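Local coordinates for protein glutathione-dependent peroxiredoxin (Sinorhizobium meliloti, PDB 3UMA) that probably reduces hydrogen peroxide and organic hydroperoxides to water and alcohols at the expense of glutathione, protecting the cell against oxidative stress, at residues A[166-169]-A[170-173]. Sequence-based numbering, arbitrary orientation.
Sequences EESP and GQAT
Glu166 packs against the turn that follows it and lays its side chain along the backbone of Gln171 and Ala172. Glu166 CG lies 3.4 Å from Gln171 O, and the chain then bends at chi2 (-72°), which brings Glu166 OE2 to 3.3 Å from Ala172 CA. The same OE2 is hydrogen-bonded to Ser175 OG further along the loop. OE1 works through water: water 1, 2.5 Å from Glu166 OE1, donates to it and accepts from Thr173 N, while water 2 donates to the same oxygen and accepts from Ser168 N. The carboxylate thus ties both limbs of the loop together. An alanine here would remove the carboxylate and is likely to leave Ser175 OG without this partner and the two waters without their shared anchor between Ser168 N and Thr173 N.

Beside buried Glu166 the chain reverses in a type I beta turn from Ser168 to Gln171, in which Gln171 N donates to Ser168 O over 3.1 Å. Ser168 OG, swung beside its own carbonyl carbon (chi1 152°), receives a weak, long bond from Gly170 N. The Pro169 ring packs on Ile137, Leu139 and Pro65, while Arg150 NH2 bonds to Pro169 O.

The solvent side is looser. The Gln171 side chain runs extended beyond CG, crossing Glu166 obliquely with amide and carboxylate planes 65° apart; Gln171 CG rests 3.7 Å from Ser168 OG, and Gln171 OE1 takes a weak bond from water 2. With the Pro169 side chain about 7 Å from that of Cys72, the predicted peroxidatic cysteine, this type I beta turn belongs to the loop between strand 159-165 and helix 177-183, consistent with a place beside the active site of a Prx5-type thioredoxin fold.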
loop_
_atom_site.group_PDB
_atom_site.type_symbol
_atom_site.label_atom_id
_atom_site.label_comp_id
_atom_site.label_asym_id
_atom_site.label_seq_id
_atom_site.Cartn_x
_atom_site.Cartn_y
_atom_site.Cartn_z
ATOM N N GLU A 166 8.807 -7.384 2.611
ATOM C CA GLU A 166 10.256 -7.179 2.478
ATOM C C GLU A 166 10.957 -7.199 3.835
ATOM O O GLU A 166 10.564 -6.490 4.766
ATOM C CB GLU A 166 10.567 -5.845 1.798
ATOM C CG GLU A 166 9.946 -5.652 0.416
ATOM C CD GLU A 166 10.585 -6.505 -0.679
ATOM O OE1 GLU A 166 11.566 -7.232 -0.389
ATOM O OE2 GLU A 166 10.106 -6.441 -1.831
ATOM N N GLU A 167 12.015 -7.989 3.937
ATOM C CA GLU A 167 12.865 -7.977 5.135
ATOM C C GLU A 167 13.628 -6.655 5.249
ATOM O O GLU A 167 13.999 -6.226 6.338
ATOM C CB GLU A 167 13.844 -9.154 5.110
ATOM C CG GLU A 167 13.583 -10.195 6.205
ATOM C CD GLU A 167 14.627 -10.125 7.332
ATOM O OE1 GLU A 167 15.748 -10.659 7.130
ATOM O OE2 GLU A 167 14.330 -9.545 8.414
ATOM N N SER A 168 13.836 -6.000 4.118
ATOM C CA SER A 168 14.607 -4.773 4.091
ATOM C C SER A 168 13.851 -3.727 3.277
ATOM O O SER A 168 13.400 -4.019 2.167
ATOM C CB SER A 168 15.994 -5.049 3.501
ATOM O OG SER A 168 16.522 -3.897 2.867
ATOM N N PRO A 169 13.682 -2.518 3.837
ATOM C CA PRO A 169 12.924 -1.485 3.143
ATOM C C PRO A 169 13.591 -0.977 1.864
ATOM O O PRO A 169 12.914 -0.389 1.032
ATOM C CB PRO A 169 12.824 -0.363 4.183
ATOM C CG PRO A 169 13.993 -0.585 5.092
ATOM C CD PRO A 169 14.100 -2.078 5.184
ATOM N N GLY A 170 14.899 -1.194 1.718
ATOM C CA GLY A 170 15.614 -0.805 0.500
ATOM C C GLY A 170 15.476 -1.815 -0.627
ATOM O O GLY A 170 16.038 -1.632 -1.713
ATOM N N GLN A 171 14.742 -2.889 -0.368
ATOM C CA GLN A 171 14.448 -3.890 -1.391
ATOM C C GLN A 171 12.982 -3.800 -1.775
ATOM O O GLN A 171 12.133 -3.477 -0.920
ATOM C CB GLN A 171 14.816 -5.288 -0.872
ATOM C CG GLN A 171 16.337 -5.370 -0.556
ATOM C CD GLN A 171 16.854 -6.762 -0.239
ATOM O OE1 GLN A 171 16.186 -7.765 -0.494
ATOM N NE2 GLN A 171 18.073 -6.826 0.317
ATOM N N ALA A 172 12.696 -4.079 -3.048
ATOM C CA ALA A 172 11.352 -3.973 -3.601
ATOM C C ALA A 172 11.084 -5.001 -4.708
ATOM O O ALA A 172 10.374 -4.717 -5.671
ATOM C CB ALA A 172 11.103 -2.549 -4.115
ATOM N N THR A 173 11.628 -6.204 -4.572
ATOM C CA THR A 173 11.440 -7.212 -5.618
ATOM C C THR A 173 10.253 -8.127 -5.326
ATOM O O THR A 173 9.285 -8.133 -6.082
ATOM C CB THR A 173 12.748 -8.005 -5.900
ATOM O OG1 THR A 173 13.741 -7.096 -6.394
ATOM C CG2 THR A 173 12.519 -9.092 -6.916
HETATM O O HOH W 1 12.669 -8.165 -2.384
HETATM O O HOH W 2 13.536 -7.645 1.540
#